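Local coordinates for tail fiber protein (Pseudomonas aeruginosa, PDB 6CL6), which forms the trimeric receptor-binding fiber of an R2 pyocin, a contractile injection system, and probably recognises the surface of target bacteria, at residues 177-185 with 195-206; 331-342 with 354-362. One frame throughout, in Å; residues are numbered along the deposited sequence.

Contact 1: 177-185 with 195-206. With EDO (1,2-ethanediol), chain T.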
loop_
_atom_site.group_PDB
_atom_site.type_symbol
_atom_site.label_atom_id
_atom_site.label_comp_id
_atom_site.label_asym_id
_atom_site.label_seq_id
_atom_site.Cartn_x
_atom_site.Cartn_y
_atom_site.Cartn_z
ATOM N N SER A 177 20.211 -30.043 23.873
ATOM C CA SER A 177 21.529 -30.339 24.425
ATOM C C SER A 177 22.069 -29.038 25.023
ATOM O O SER A 177 21.479 -27.963 24.864
ATOM C CB SER A 177 22.481 -30.882 23.363
ATOM O OG SER A 177 22.843 -29.841 22.484
ATOM N N SER A 178 23.212 -29.155 25.694
ATOM C CA SER A 178 23.806 -27.988 26.322
ATOM C C SER A 178 24.080 -26.880 25.309
ATOM O O SER A 178 23.992 -25.696 25.639
ATOM C CB SER A 178 25.099 -28.424 27.040
ATOM O OG SER A 178 25.959 -29.093 26.123
ATOM N N ASN A 179 24.419 -27.226 24.073
ATOM C CA ASN A 179 24.716 -26.201 23.081
ATOM C C ASN A 179 23.541 -25.835 22.205
ATOM O O ASN A 179 23.729 -25.078 21.258
ATOM C CB ASN A 179 25.888 -26.641 22.200
ATOM C CG ASN A 179 27.223 -26.463 22.905
ATOM O OD1 ASN A 179 27.303 -25.759 23.925
ATOM N ND2 ASN A 179 28.248 -27.081 22.382
ATOM N N PHE A 180 22.349 -26.363 22.481
ATOM C CA PHE A 180 21.134 -26.030 21.725
ATOM C C PHE A 180 19.938 -26.119 22.687
ATOM O O PHE A 180 19.364 -27.195 22.892
ATOM C CB PHE A 180 20.944 -26.950 20.531
ATOM C CG PHE A 180 22.005 -26.848 19.486
ATOM C CD1 PHE A 180 23.158 -27.640 19.571
ATOM C CD2 PHE A 180 21.852 -26.000 18.398
ATOM C CE1 PHE A 180 24.143 -27.556 18.599
ATOM C CE2 PHE A 180 22.803 -25.924 17.425
ATOM C CZ PHE A 180 23.968 -26.706 17.532
ATOM N N ILE A 181 19.609 -24.988 23.309
ATOM C CA ILE A 181 18.473 -24.853 24.199
ATOM C C ILE A 181 17.440 -24.021 23.462
ATOM O O ILE A 181 17.670 -22.838 23.213
ATOM C CB ILE A 181 18.815 -24.179 25.527
ATOM C CG1 ILE A 181 19.973 -24.847 26.261
ATOM C CG2 ILE A 181 17.545 -24.115 26.423
ATOM C CD1 ILE A 181 19.699 -26.230 26.738
ATOM N N TYR A 182 16.321 -24.623 23.086
ATOM C CA TYR A 182 15.267 -23.910 22.343
ATOM C C TYR A 182 14.178 -23.454 23.319
ATOM O O TYR A 182 13.849 -24.180 24.273
ATOM C CB TYR A 182 14.677 -24.830 21.276
ATOM C CG TYR A 182 15.642 -25.190 20.176
ATOM C CD1 TYR A 182 16.538 -26.246 20.300
ATOM C CD2 TYR A 182 15.654 -24.469 18.986
ATOM C CE1 TYR A 182 17.420 -26.560 19.303
ATOM C CE2 TYR A 182 16.523 -24.800 17.965
ATOM C CZ TYR A 182 17.408 -25.817 18.128
ATOM O OH TYR A 182 18.287 -26.148 17.120
ATOM N N GLN A 183 13.621 -22.276 23.070
ATOM C CA GLN A 183 12.473 -21.760 23.800
ATOM C C GLN A 183 11.428 -21.217 22.822
ATOM O O GLN A 183 11.761 -20.672 21.771
ATOM C CB GLN A 183 12.870 -20.635 24.785
ATOM C CG GLN A 183 13.911 -21.037 25.814
ATOM C CD GLN A 183 14.244 -19.931 26.769
ATOM O OE1 GLN A 183 14.248 -18.748 26.382
ATOM N NE2 GLN A 183 14.518 -20.289 28.038
ATOM N N THR A 184 10.171 -21.321 23.220
ATOM C CA THR A 184 9.064 -20.609 22.602
ATOM C C THR A 184 8.240 -19.929 23.689
ATOM O O THR A 184 8.247 -20.352 24.847
ATOM C CB THR A 184 8.124 -21.513 21.796
ATOM O OG1 THR A 184 7.396 -22.374 22.693
ATOM C CG2 THR A 184 8.904 -22.305 20.820
ATOM N N TYR A 185 7.549 -18.849 23.300
ATOM C CA TYR A 185 6.730 -18.049 24.219
ATOM C C TYR A 185 5.476 -17.639 23.482
ATOM O O TYR A 185 5.555 -17.012 22.413
ATOM C CB TYR A 185 7.462 -16.811 24.695
ATOM C CG TYR A 185 6.871 -16.160 25.946
ATOM C CD1 TYR A 185 7.107 -16.723 27.210
ATOM C CD2 TYR A 185 6.068 -15.040 25.873
ATOM C CE1 TYR A 185 6.581 -16.161 28.363
ATOM C CE2 TYR A 185 5.533 -14.447 27.050
ATOM C CZ TYR A 185 5.814 -15.042 28.295
ATOM O OH TYR A 185 5.313 -14.542 29.465
ATOM N N PHE A 195 10.102 -17.250 19.302
ATOM C CA PHE A 195 11.011 -18.369 19.491
ATOM C C PHE A 195 12.475 -17.912 19.475
ATOM O O PHE A 195 12.839 -16.912 18.852
ATOM C CB PHE A 195 10.736 -19.481 18.459
ATOM C CG PHE A 195 10.820 -19.041 17.065
ATOM C CD1 PHE A 195 9.726 -18.468 16.429
ATOM C CD2 PHE A 195 12.006 -19.195 16.347
ATOM C CE1 PHE A 195 9.831 -18.026 15.091
ATOM C CE2 PHE A 195 12.113 -18.781 15.024
ATOM C CZ PHE A 195 11.025 -18.186 14.393
ATOM N N ARG A 196 13.321 -18.656 20.184
ATOM C CA ARG A 196 14.749 -18.391 20.179
ATOM C C ARG A 196 15.482 -19.656 20.618
ATOM O O ARG A 196 14.876 -20.654 21.041
ATOM C CB ARG A 196 15.131 -17.201 21.071
ATOM C CG ARG A 196 15.108 -17.505 22.571
ATOM C CD ARG A 196 15.574 -16.341 23.444
ATOM N NE ARG A 196 15.502 -16.704 24.869
ATOM C CZ ARG A 196 16.192 -16.124 25.839
ATOM N NH1 ARG A 196 17.026 -15.118 25.576
ATOM N NH2 ARG A 196 16.065 -16.551 27.098
ATOM N N CYS A 197 16.810 -19.598 20.520
ATOM C CA CYS A 197 17.692 -20.703 20.874
ATOM C C CYS A 197 18.978 -20.196 21.507
ATOM O O CYS A 197 19.607 -19.256 20.981
ATOM C CB CYS A 197 18.065 -21.521 19.624
ATOM S SG CYS A 197 19.129 -22.967 19.899
ATOM N N ARG A 198 19.401 -20.863 22.591
ATOM C CA ARG A 198 20.743 -20.657 23.141
ATOM C C ARG A 198 21.702 -21.576 22.420
ATOM O O ARG A 198 21.641 -22.811 22.577
ATOM C CB ARG A 198 20.792 -20.889 24.637
ATOM C CG ARG A 198 22.114 -20.359 25.233
ATOM C CD ARG A 198 22.261 -20.749 26.672
ATOM N NE ARG A 198 22.675 -22.140 26.787
ATOM C CZ ARG A 198 22.841 -22.769 27.947
ATOM N NH1 ARG A 198 22.619 -22.139 29.078
ATOM N NH2 ARG A 198 23.200 -24.036 27.951
ATOM N N HIS A 199 22.606 -20.991 21.645
ATOM C CA HIS A 199 23.540 -21.772 20.829
ATOM C C HIS A 199 24.937 -21.583 21.410
ATOM O O HIS A 199 25.424 -20.454 21.491
ATOM C CB HIS A 199 23.512 -21.340 19.370
ATOM C CG HIS A 199 24.551 -22.026 18.544
ATOM N ND1 HIS A 199 25.468 -21.347 17.778
ATOM C CD2 HIS A 199 24.853 -23.336 18.416
ATOM C CE1 HIS A 199 26.267 -22.213 17.185
ATOM N NE2 HIS A 199 25.912 -23.427 17.552
ATOM N N SER A 200 25.561 -22.680 21.828
ATOM C CA SER A 200 26.878 -22.652 22.488
ATOM C C SER A 200 26.943 -21.537 23.511
ATOM O O SER A 200 27.869 -20.716 23.535
ATOM C CB SER A 200 27.996 -22.542 21.460
ATOM O OG SER A 200 28.148 -23.778 20.781
ATOM N N ASN A 201 25.913 -21.494 24.343
ATOM C CA ASN A 201 25.802 -20.643 25.520
ATOM C C ASN A 201 25.544 -19.175 25.211
ATOM O O ASN A 201 25.559 -18.360 26.130
ATOM C CB ASN A 201 27.056 -20.780 26.407
ATOM C CG ASN A 201 27.265 -22.226 26.910
ATOM O OD1 ASN A 201 26.476 -22.733 27.693
ATOM N ND2 ASN A 201 28.340 -22.876 26.442
ATOM N N THR A 202 25.247 -18.822 23.961
ATOM C CA THR A 202 24.851 -17.454 23.610
ATOM C C THR A 202 23.450 -17.467 23.009
ATOM O O THR A 202 23.200 -18.188 22.062
ATOM C CB THR A 202 25.836 -16.836 22.614
ATOM O OG1 THR A 202 27.145 -16.787 23.207
ATOM C CG2 THR A 202 25.410 -15.429 22.226
ATOM N N TRP A 203 22.557 -16.646 23.557
ATOM C CA TRP A 203 21.181 -16.614 23.068
ATOM C C TRP A 203 21.069 -15.791 21.793
ATOM O O TRP A 203 21.526 -14.651 21.726
ATOM C CB TRP A 203 20.249 -16.050 24.121
ATOM C CG TRP A 203 20.109 -16.905 25.326
ATOM C CD1 TRP A 203 20.854 -16.828 26.466
ATOM C CD2 TRP A 203 19.153 -17.959 25.534
ATOM N NE1 TRP A 203 20.446 -17.785 27.370
ATOM C CE2 TRP A 203 19.393 -18.482 26.831
ATOM C CE3 TRP A 203 18.110 -18.502 24.761
ATOM C CZ2 TRP A 203 18.644 -19.529 27.366
ATOM C CZ3 TRP A 203 17.364 -19.578 25.307
ATOM C CH2 TRP A 203 17.640 -20.059 26.579
ATOM N N PHE A 204 20.477 -16.389 20.773
ATOM C CA PHE A 204 19.995 -15.650 19.615
ATOM C C PHE A 204 18.836 -14.758 20.010
ATOM O O PHE A 204 18.149 -15.032 20.992
ATOM C CB PHE A 204 19.553 -16.613 18.516
ATOM C CG PHE A 204 20.670 -17.117 17.661
ATOM C CD1 PHE A 204 21.179 -16.323 16.638
ATOM C CD2 PHE A 204 21.199 -18.380 17.846
ATOM C CE1 PHE A 204 22.207 -16.778 15.828
ATOM C CE2 PHE A 204 22.222 -18.831 17.037
ATOM C CZ PHE A 204 22.733 -18.027 16.032
ATOM N N PRO A 205 18.589 -13.690 19.232
ATOM C CA PRO A 205 17.434 -12.821 19.498
ATOM C C PRO A 205 16.134 -13.559 19.331
ATOM O O PRO A 205 16.021 -14.481 18.523
ATOM C CB PRO A 205 17.553 -11.707 18.439
ATOM C CG PRO A 205 18.960 -11.784 17.938
ATOM C CD PRO A 205 19.356 -13.238 18.054
ATOM N N TRP A 206 15.117 -13.115 20.092
ATOM C CA TRP A 206 13.774 -13.651 19.873
ATOM C C TRP A 206 13.323 -13.309 18.452
ATOM O O TRP A 206 13.608 -12.220 17.944
ATOM C CB TRP A 206 12.799 -13.075 20.888
ATOM C CG TRP A 206 12.924 -13.581 22.292
ATOM C CD1 TRP A 206 13.511 -12.941 23.355
ATOM C CD2 TRP A 206 12.372 -14.803 22.808
ATOM N NE1 TRP A 206 13.388 -13.720 24.495
ATOM C CE2 TRP A 206 12.685 -14.859 24.179
ATOM C CE3 TRP A 206 11.686 -15.875 22.228
ATOM C CZ2 TRP A 206 12.326 -15.947 24.985
ATOM C CZ3 TRP A 206 11.312 -16.939 23.012
ATOM C CH2 TRP A 206 11.630 -16.979 24.381
HETATM C C1 EDO T . 25.324 -25.233 14.568
HETATM O O1 EDO T . 26.549 -24.759 15.125
HETATM C C2 EDO T . 25.371 -25.034 13.054
HETATM O O2 EDO T . 26.088 -26.128 12.474
HETATM O O HOH W 1 23.599 -23.300 24.454
HETATM O O HOH W 2 28.453 -26.075 26.201
#

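Contact 2: 331-342 with 354-362. With CA (calcium ion), chain L; CA (calcium ion), chain I.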
loop_
_atom_site.group_PDB
_atom_site.type_symbol
_atom_site.label_atom_id
_atom_site.label_comp_id
_atom_site.label_asym_id
_atom_site.label_seq_id
_atom_site.Cartn_x
_atom_site.Cartn_y
_atom_site.Cartn_z
ATOM N N GLN A 331 -12.453 77.647 -71.817
ATOM C CA GLN A 331 -12.181 77.676 -73.244
ATOM C C GLN A 331 -10.909 76.911 -73.559
ATOM O O GLN A 331 -9.853 77.198 -73.000
ATOM C CB GLN A 331 -12.040 79.133 -73.742
ATOM C CG GLN A 331 -13.254 80.017 -73.526
ATOM C CD GLN A 331 -14.345 79.771 -74.569
ATOM O OE1 GLN A 331 -14.125 79.040 -75.534
ATOM N NE2 GLN A 331 -15.518 80.391 -74.367
ATOM N N THR A 332 -11.001 75.940 -74.478
ATOM C CA THR A 332 -9.854 75.124 -74.840
ATOM C C THR A 332 -9.205 75.547 -76.145
ATOM O O THR A 332 -8.258 74.889 -76.579
ATOM C CB THR A 332 -10.244 73.646 -74.955
ATOM O OG1 THR A 332 -11.053 73.449 -76.111
ATOM C CG2 THR A 332 -11.008 73.198 -73.720
ATOM N N SER A 333 -9.683 76.624 -76.787
ATOM C CA SER A 333 -9.134 77.036 -78.062
ATOM C C SER A 333 -8.376 78.358 -77.940
ATOM O O SER A 333 -8.421 79.051 -76.925
ATOM C CB SER A 333 -10.233 77.174 -79.133
ATOM O OG SER A 333 -11.117 78.241 -78.816
ATOM N N ALA A 334 -7.657 78.677 -79.013
ATOM C CA ALA A 334 -6.932 79.939 -79.143
ATOM C C ALA A 334 -7.912 80.989 -79.656
ATOM O O ALA A 334 -7.862 81.450 -80.795
ATOM C CB ALA A 334 -5.742 79.768 -80.077
ATOM N N PHE A 335 -8.836 81.344 -78.788
ATOM C CA PHE A 335 -9.895 82.286 -79.128
ATOM C C PHE A 335 -9.327 83.669 -79.456
ATOM O O PHE A 335 -8.354 84.137 -78.859
ATOM C CB PHE A 335 -10.889 82.416 -77.956
ATOM C CG PHE A 335 -10.260 82.844 -76.657
ATOM C CD1 PHE A 335 -9.930 84.167 -76.411
ATOM C CD2 PHE A 335 -10.057 81.911 -75.633
ATOM C CE1 PHE A 335 -9.387 84.557 -75.214
ATOM C CE2 PHE A 335 -9.505 82.289 -74.439
ATOM C CZ PHE A 335 -9.160 83.601 -74.204
ATOM N N HIS A 336 -9.975 84.337 -80.400
ATOM C CA HIS A 336 -9.546 85.685 -80.778
ATOM C C HIS A 336 -9.624 86.618 -79.585
ATOM O O HIS A 336 -10.726 86.776 -79.006
ATOM C CB HIS A 336 -10.393 86.227 -81.902
ATOM C CG HIS A 336 -9.800 87.442 -82.542
ATOM N ND1 HIS A 336 -9.799 88.672 -81.935
ATOM C CD2 HIS A 336 -9.150 87.604 -83.720
ATOM C CE1 HIS A 336 -9.207 89.554 -82.721
ATOM N NE2 HIS A 336 -8.800 88.931 -83.811
ATOM N N PRO A 337 -8.515 87.235 -79.159
ATOM C CA PRO A 337 -8.524 88.025 -77.912
ATOM C C PRO A 337 -9.118 89.407 -78.064
ATOM O O PRO A 337 -9.158 90.168 -77.082
ATOM C CB PRO A 337 -7.037 88.104 -77.545
ATOM C CG PRO A 337 -6.362 88.078 -78.855
ATOM C CD PRO A 337 -7.188 87.215 -79.788
ATOM N N GLY A 338 -9.588 89.752 -79.276
ATOM C CA GLY A 338 -10.293 90.991 -79.523
ATOM C C GLY A 338 -11.753 90.992 -79.155
ATOM O O GLY A 338 -12.406 92.024 -79.300
ATOM N N THR A 339 -12.290 89.866 -78.664
ATOM C CA THR A 339 -13.688 89.753 -78.307
ATOM C C THR A 339 -13.823 89.000 -76.986
ATOM O O THR A 339 -12.853 88.488 -76.453
ATOM C CB THR A 339 -14.475 89.063 -79.443
ATOM O OG1 THR A 339 -15.872 89.188 -79.194
ATOM C CG2 THR A 339 -14.122 87.595 -79.528
ATOM N N ASP A 340 -15.056 88.942 -76.464
ATOM C CA ASP A 340 -15.311 88.192 -75.249
ATOM C C ASP A 340 -15.232 86.678 -75.512
ATOM O O ASP A 340 -15.630 86.175 -76.575
ATOM C CB ASP A 340 -16.669 88.527 -74.650
ATOM C CG ASP A 340 -17.034 87.611 -73.455
ATOM O OD1 ASP A 340 -16.541 87.870 -72.326
ATOM O OD2 ASP A 340 -17.808 86.621 -73.633
ATOM N N ALA A 341 -14.713 85.951 -74.539
ATOM C CA ALA A 341 -14.689 84.480 -74.593
ATOM C C ALA A 341 -15.075 83.935 -73.223
ATOM O O ALA A 341 -14.459 83.023 -72.688
ATOM C CB ALA A 341 -13.340 83.958 -75.060
ATOM N N SER A 342 -16.144 84.473 -72.673
ATOM C CA SER A 342 -16.631 84.082 -71.361
ATOM C C SER A 342 -17.225 82.683 -71.400
ATOM O O SER A 342 -17.510 82.132 -72.449
ATOM C CB SER A 342 -17.687 85.084 -70.869
ATOM O OG SER A 342 -17.081 86.303 -70.527
ATOM N N VAL A 354 -25.787 72.971 -68.039
ATOM C CA VAL A 354 -25.789 73.816 -69.239
ATOM C C VAL A 354 -24.508 74.636 -69.257
ATOM O O VAL A 354 -24.195 75.334 -68.284
ATOM C CB VAL A 354 -27.016 74.734 -69.294
ATOM C CG1 VAL A 354 -26.983 75.597 -70.569
ATOM C CG2 VAL A 354 -28.305 73.891 -69.246
ATOM N N ILE A 355 -23.765 74.518 -70.351
ATOM C CA ILE A 355 -22.507 75.216 -70.549
ATOM C C ILE A 355 -22.767 76.350 -71.533
ATOM O O ILE A 355 -23.263 76.119 -72.646
ATOM C CB ILE A 355 -21.401 74.281 -71.050
ATOM C CG1 ILE A 355 -21.173 73.110 -70.084
ATOM C CG2 ILE A 355 -20.109 75.064 -71.265
ATOM C CD1 ILE A 355 -20.879 73.511 -68.639
ATOM N N ARG A 356 -22.439 77.573 -71.120
ATOM C CA ARG A 356 -22.634 78.760 -71.955
ATOM C C ARG A 356 -21.309 79.194 -72.565
ATOM O O ARG A 356 -20.307 79.334 -71.854
ATOM C CB ARG A 356 -23.239 79.894 -71.138
ATOM C CG ARG A 356 -23.793 81.044 -71.968
ATOM C CD ARG A 356 -24.689 81.893 -71.089
ATOM N NE ARG A 356 -25.423 82.930 -71.806
ATOM C CZ ARG A 356 -26.517 82.713 -72.535
ATOM N NH1 ARG A 356 -26.980 81.487 -72.696
ATOM N NH2 ARG A 356 -27.132 83.728 -73.122
ATOM N N ASN A 357 -21.317 79.440 -73.874
ATOM C CA ASN A 357 -20.131 79.890 -74.598
ATOM C C ASN A 357 -20.323 81.323 -75.059
ATOM O O ASN A 357 -21.107 81.591 -75.979
ATOM C CB ASN A 357 -19.853 78.980 -75.781
ATOM C CG ASN A 357 -18.763 79.499 -76.666
ATOM O OD1 ASN A 357 -17.804 80.102 -76.204
ATOM N ND2 ASN A 357 -18.920 79.289 -77.971
ATOM N N GLY A 358 -19.609 82.246 -74.423
ATOM C CA GLY A 358 -19.646 83.640 -74.833
ATOM C C GLY A 358 -18.799 83.990 -76.030
ATOM O O GLY A 358 -18.913 85.100 -76.522
ATOM N N TYR A 359 -17.966 83.066 -76.519
ATOM C CA TYR A 359 -17.114 83.352 -77.675
ATOM C C TYR A 359 -17.943 83.284 -78.955
ATOM O O TYR A 359 -18.833 82.430 -79.073
ATOM C CB TYR A 359 -15.982 82.346 -77.760
ATOM C CG TYR A 359 -14.981 82.623 -78.868
ATOM C CD1 TYR A 359 -14.361 83.839 -78.970
ATOM C CD2 TYR A 359 -14.614 81.626 -79.770
ATOM C CE1 TYR A 359 -13.441 84.097 -79.990
ATOM C CE2 TYR A 359 -13.711 81.844 -80.750
ATOM C CZ TYR A 359 -13.119 83.097 -80.870
ATOM O OH TYR A 359 -12.208 83.325 -81.854
ATOM N N PHE A 360 -17.620 84.145 -79.931
ATOM C CA PHE A 360 -18.452 84.321 -81.121
ATOM C C PHE A 360 -18.152 83.317 -82.220
ATOM O O PHE A 360 -18.178 83.654 -83.415
ATOM C CB PHE A 360 -18.348 85.764 -81.626
ATOM C CG PHE A 360 -16.989 86.213 -82.126
ATOM C CD1 PHE A 360 -15.910 85.371 -82.241
ATOM C CD2 PHE A 360 -16.828 87.552 -82.509
ATOM C CE1 PHE A 360 -14.687 85.818 -82.739
ATOM C CE2 PHE A 360 -15.603 88.017 -83.014
ATOM C CZ PHE A 360 -14.535 87.159 -83.139
ATOM N N ALA A 361 -17.838 82.072 -81.842
ATOM C CA ALA A 361 -17.640 80.995 -82.797
ATOM C C ALA A 361 -17.864 79.675 -82.083
ATOM O O ALA A 361 -17.689 79.581 -80.872
ATOM C CB ALA A 361 -16.248 81.006 -83.427
ATOM N N GLN A 362 -18.260 78.659 -82.846
ATOM C CA GLN A 362 -18.308 77.304 -82.309
ATOM C C GLN A 362 -16.979 76.977 -81.634
ATOM O O GLN A 362 -15.906 77.234 -82.194
ATOM C CB GLN A 362 -18.591 76.304 -83.431
ATOM C CG GLN A 362 -18.741 74.862 -82.963
ATOM C CD GLN A 362 -19.232 73.909 -84.043
ATOM O OE1 GLN A 362 -20.438 73.719 -84.216
ATOM N NE2 GLN A 362 -18.298 73.324 -84.787
HETATM CA CA CA L . -8.988 91.448 -75.200
HETATM CA CA CA I . -19.782 87.041 -77.575
HETATM O O HOH W 3 -17.537 86.977 -78.460
HETATM O O HOH W 4 -19.620 87.303 -75.101
HETATM O O HOH W 5 -19.452 89.403 -77.473
HETATM O O HOH W 6 -20.332 87.777 -79.883
HETATM O O HOH W 7 -9.577 92.998 -73.321
#

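Contact 1: 177-185 with 195-206
Gln183 and Arg196 form a hydrogen-bonded pair of the antiparallel strands 180-185 and 195-199, and their side chains lie alongside, pointing the same way. The guanidinium grips side-on: NE (2.8 Å) and NH2 (2.9 Å) of Arg196 both donate to Gln183 OE1, coming from the same face of the amide. NH2 also forms a salt bridge with Asp141, while Gln183 NE2 reaches the carbonyls of Leu140 and Met143, which fixes the rotation of the amide. Arg198 NH2 donates to Ser178 O (3.0 Å) on a lone pair in the carbonyl plane, and a water bound by Ser178 O and Arg198 NE doubles this link.

Ring and sulfur contacts lie on the face carrying Phe180 and Tyr182. With its SG anti to the backbone N (chi1 -178°), Cys197 puts the sulfur over the centre of the Tyr182 ring, 3.7 Å from SG to centroid. Beside it the Phe180 and His199 rings meet obliquely, planes at 44°; Tyr188 of the second subunit packs edge-to-face on His199. On the face of Ile181 and Gln183, Trp203 is sandwiched between Arg196 NH2 and Arg198 CB, and its CH2 meets Gln183 CD at 3.4 Å.

Paired backbone bonds at Ile181-Arg198 and Gln183-Arg196 knit a beta hairpin, which a type I' turn (His199 to Thr202) extends into an antiparallel meander of strands 169-177, 180-187, 193-199 and 202-208 within a mixed sheet.

Contact 2: 331-342 with 354-362
Tyr359 lays its ring against the 335-341 loop, with CG anti to the backbone N (chi1 -176°) carrying it across. Phe335 CB sits over the centre of one face in a CH-pi contact, 3.7 Å from the centroid, while Phe360 CD1 lies against the opposite face. Thr339 CG2 and Asp340 O meet the ring at its edge. The far end is fixed as well, since His336 N donates an almost straight bond to Tyr359 OH (2.9 Å, 173°). Thr339 CG2 also stands over the centre of the Phe360 ring, 3.6 Å from that centroid, so one methyl serves both aromatics.

At the other end, Gln331 and Asn357 cross at about a right angle, their amide planes 55° apart. Gln331 NE2 donates nearly straight to Asn357 OD1 (2.9 Å). The same oxygen takes Tyr359 N from the opposite face, closing an Asx turn. Ser342 O is likewise shared, by Gln331 NE2 and by Gly358 N (2.9 Å), which arrive from opposite faces of its carbonyl plane. Asp340 OD2 accepts from Ser342 N in a second Asx turn.

Between the Asn357 turn and its own N-H bond to Ser342 O, Gly358 presents its carbonyl O to a calcium ion at 2.4 Å. Asp309 OD1 of the same chain and Pro337 O of the second subunit complete that shell with four waters, one of which also bonds Thr339 OG1 and donates to Asp340 O. Pro337 O in turn binds another calcium together with Asp309 and Gly358 O of the third subunit, making this an intersubunit calcium site in the gp53-like, H-type lectin-related C-terminal domain.

Overall arrangement
After two short strands near the N terminus, the chain passes through the antiparallel sheet of strands 57-60 to 118-119, then enters the mixed sheet that holds contact 1. There the turn between strands 180-187 and 193-199 is closed as a short local hairpin. The chain then runs on along the fiber with little regular structure, past the iron-binding residues His243 and His245 and helix 267-274, to the C-terminal domain. Contact 2 closes the excursion through strand 343-346, joining the loop after strand 324-331 to the end of strand 352-357. The contacts neither nest nor cross; the centres of contact 1 and contact 2 are about 147 Å apart. Both also touch the second subunit.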